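Local coordinates for ribosomal-protein-alanine acetyltransferase (Clostridium acetobutylicum, PDB 3DNS) that probably acetylates the N-terminal alanine of a ribosomal protein, this chain being the N-terminal domain of a longer, RimJ-type GNAT acetyltransferase, at residues S69-M72 / E73-K77. Sequence-based numbering, arbitrary orientation.
Sequences SVFM and EFLFK
M72, a selenomethionine here, runs alongside F76 one helical turn further on, both side chains heading the same way. SE of M72 approaches CE2 of F76 at 3.7 Å. This is a Met-aromatic contact, with the selenium set obliquely to the ring, 59° off its normal. M72 bends at chi2 and again at chi3 (87°). The bends carry CE of M72 toward L75, 4.2 Å from CD1 of L75.

F71 meets two residues of the next turn. L75 covers one face of its ring: CG of L75 sits over it, and CD1 of L75 is 3.8 Å from CE2 of F71. Toward F74 the F71 ring offers CE1, which lies 3.9 Å from CD2 of F74. The side chains of F71 and F74 extend next to each other in the same direction. Their ring planes are tilted 34° against each other, an oblique pairing.

Four i to i+4 backbone hydrogen bonds cross from 69-72 to 73-77. The shortest runs from N of F76 to O of M72, at 2.8 Å.

The segment is the C-terminal half of helix 61-78, in the beta-alpha-beta unit that links strands 46-53 and 83-89, a unit consistent with the GNAT fold. M72, L75 and F76 rest on V84 of strand 83-89. F71 meets F49 edge-to-face and, with V70 and F74, touches L5 of strand 4-6. On helix 128-132, Y131 stacks on F76 and hydrogen-bonds OE1 of E73 through its OH.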
ATOM      1  N   SER A  69       4.800  -8.683  16.154  1.00 20.08           N
ATOM      2  CA  SER A  69       4.964  -9.873  16.947  1.00 20.48           C
ATOM      3  C   SER A  69       5.820 -10.879  16.198  1.00 19.40           C
ATOM      4  O   SER A  69       6.737 -11.433  16.764  1.00 18.15           O
ATOM      5  CB  SER A  69       3.611 -10.479  17.387  1.00 20.97           C
ATOM      6  OG  SER A  69       2.984  -9.599  18.296  1.00 22.54           O
ATOM      7  N   VAL A  70       5.512 -11.080  14.940  1.00 20.08           N
ATOM      8  CA  VAL A  70       6.278 -11.963  14.063  1.00 20.53           C
ATOM      9  C   VAL A  70       7.735 -11.571  13.980  1.00 20.46           C
ATOM     10  O   VAL A  70       8.619 -12.434  14.141  1.00 20.52           O
ATOM     11  CB  VAL A  70       5.685 -12.014  12.594  1.00 20.78           C
ATOM     12  CG1 VAL A  70       6.600 -12.782  11.676  1.00 19.85           C
ATOM     13  CG2 VAL A  70       4.226 -12.678  12.566  1.00 20.38           C
ATOM     14  N   PHE A  71       7.989 -10.283  13.732  1.00 20.60           N
ATOM     15  CA  PHE A  71       9.356  -9.788  13.537  1.00 20.35           C
ATOM     16  C   PHE A  71      10.146  -9.763  14.849  1.00 20.22           C
ATOM     17  O   PHE A  71      11.338 -10.065  14.887  1.00 20.30           O
ATOM     18  CB  PHE A  71       9.335  -8.439  12.801  1.00 20.22           C
ATOM     19  CG  PHE A  71      10.594  -8.149  12.007  1.00 21.11           C
ATOM     20  CD1 PHE A  71      11.003  -8.994  10.977  1.00 21.20           C
ATOM     21  CD2 PHE A  71      11.383  -7.045  12.300  1.00 20.98           C
ATOM     22  CE1 PHE A  71      12.153  -8.715  10.237  1.00 21.70           C
ATOM     23  CE2 PHE A  71      12.555  -6.798  11.593  1.00 20.18           C
ATOM     24  CZ  PHE A  71      12.939  -7.619  10.571  1.00 19.61           C
HETATM   25  N   MSE A  72       9.489  -9.437  15.959  1.00 21.35           N
HETATM   26  CA  MSE A  72      10.180  -9.453  17.262  1.00 21.95           C
HETATM   27  C   MSE A  72      10.618 -10.865  17.643  1.00 21.73           C
HETATM   28  O   MSE A  72      11.707 -11.078  18.115  1.00 22.08           O
HETATM   29  CB  MSE A  72       9.271  -8.908  18.408  1.00 21.92           C
HETATM   30  CG  MSE A  72       8.973  -7.402  18.465  1.00 24.15           C
HETATM   31 SE   MSE A  72      10.466  -6.256  18.072  0.70 28.55          SE
HETATM   32  CE  MSE A  72      10.197  -6.257  16.122  1.00 25.27           C
ATOM     33  N   GLU A  73       9.737 -11.828  17.455  1.00 22.37           N
ATOM     34  CA  GLU A  73      10.076 -13.220  17.711  1.00 23.02           C
ATOM     35  C   GLU A  73      11.327 -13.624  16.924  1.00 23.07           C
ATOM     36  O   GLU A  73      12.249 -14.260  17.481  1.00 22.65           O
ATOM     37  CB  GLU A  73       8.904 -14.171  17.394  1.00 22.39           C
ATOM     38  CG  GLU A  73       9.227 -15.724  17.562  1.00 23.29           C
ATOM     39  CD  GLU A  73       9.295 -16.180  18.998  1.00 26.75           C
ATOM     40  OE1 GLU A  73       8.906 -15.392  19.897  1.00 29.36           O
ATOM     41  OE2 GLU A  73       9.732 -17.340  19.252  1.00 29.65           O
ATOM     42  N   PHE A  74      11.344 -13.248  15.654  1.00 23.70           N
ATOM     43  CA  PHE A  74      12.522 -13.420  14.783  1.00 23.67           C
ATOM     44  C   PHE A  74      13.812 -12.775  15.313  1.00 23.47           C
ATOM     45  O   PHE A  74      14.852 -13.402  15.345  1.00 22.86           O
ATOM     46  CB  PHE A  74      12.230 -12.815  13.403  1.00 24.11           C
ATOM     47  CG  PHE A  74      13.397 -12.935  12.389  1.00 24.38           C
ATOM     48  CD1 PHE A  74      13.872 -14.173  11.982  1.00 24.00           C
ATOM     49  CD2 PHE A  74      13.996 -11.796  11.862  1.00 25.42           C
ATOM     50  CE1 PHE A  74      14.912 -14.252  11.069  1.00 25.62           C
ATOM     51  CE2 PHE A  74      15.031 -11.861  10.982  1.00 25.04           C
ATOM     52  CZ  PHE A  74      15.494 -13.073  10.580  1.00 24.61           C
ATOM     53  N   LEU A  75      13.742 -11.500  15.655  1.00 22.17           N
ATOM     54  CA  LEU A  75      14.913 -10.759  16.157  1.00 21.96           C
ATOM     55  C   LEU A  75      15.417 -11.232  17.517  1.00 22.04           C
ATOM     56  O   LEU A  75      16.646 -11.471  17.700  1.00 23.24           O
ATOM     57  CB  LEU A  75      14.593  -9.243  16.188  1.00 22.64           C
ATOM     58  CG  LEU A  75      14.415  -8.493  14.819  1.00 20.09           C
ATOM     59  CD1 LEU A  75      14.150  -7.018  15.026  1.00 19.13           C
ATOM     60  CD2 LEU A  75      15.580  -8.616  13.888  1.00 16.72           C
ATOM     61  N   PHE A  76      14.491 -11.358  18.468  1.00 21.04           N
ATOM     62  CA  PHE A  76      14.811 -11.793  19.831  1.00 21.83           C
ATOM     63  C   PHE A  76      15.158 -13.266  19.972  1.00 21.35           C
ATOM     64  O   PHE A  76      16.045 -13.582  20.740  1.00 21.74           O
ATOM     65  CB  PHE A  76      13.683 -11.470  20.823  1.00 21.43           C
ATOM     66  CG  PHE A  76      13.467 -10.014  21.015  1.00 23.60           C
ATOM     67  CD1 PHE A  76      14.500  -9.199  21.480  1.00 21.88           C
ATOM     68  CD2 PHE A  76      12.237  -9.427  20.717  1.00 22.80           C
ATOM     69  CE1 PHE A  76      14.307  -7.847  21.672  1.00 22.41           C
ATOM     70  CE2 PHE A  76      12.037  -8.043  20.924  1.00 21.61           C
ATOM     71  CZ  PHE A  76      13.059  -7.258  21.374  1.00 21.30           C
ATOM     72  N   LYS A  77      14.467 -14.151  19.275  1.00 21.33           N
ATOM     73  CA  LYS A  77      14.586 -15.563  19.558  1.00 23.54           C
ATOM     74  C   LYS A  77      15.330 -16.352  18.525  1.00 23.95           C
ATOM     75  O   LYS A  77      15.817 -17.416  18.834  1.00 22.48           O
ATOM     76  CB  LYS A  77      13.208 -16.197  19.746  1.00 24.32           C
ATOM     77  CG  LYS A  77      12.313 -15.353  20.622  1.00 26.99           C
ATOM     78  CD  LYS A  77      12.673 -15.556  22.066  1.00 29.97           C
ATOM     79  CE  LYS A  77      11.976 -16.730  22.643  1.00 30.66           C
ATOM     80  NZ  LYS A  77      12.154 -16.610  24.112  1.00 33.37           N
TER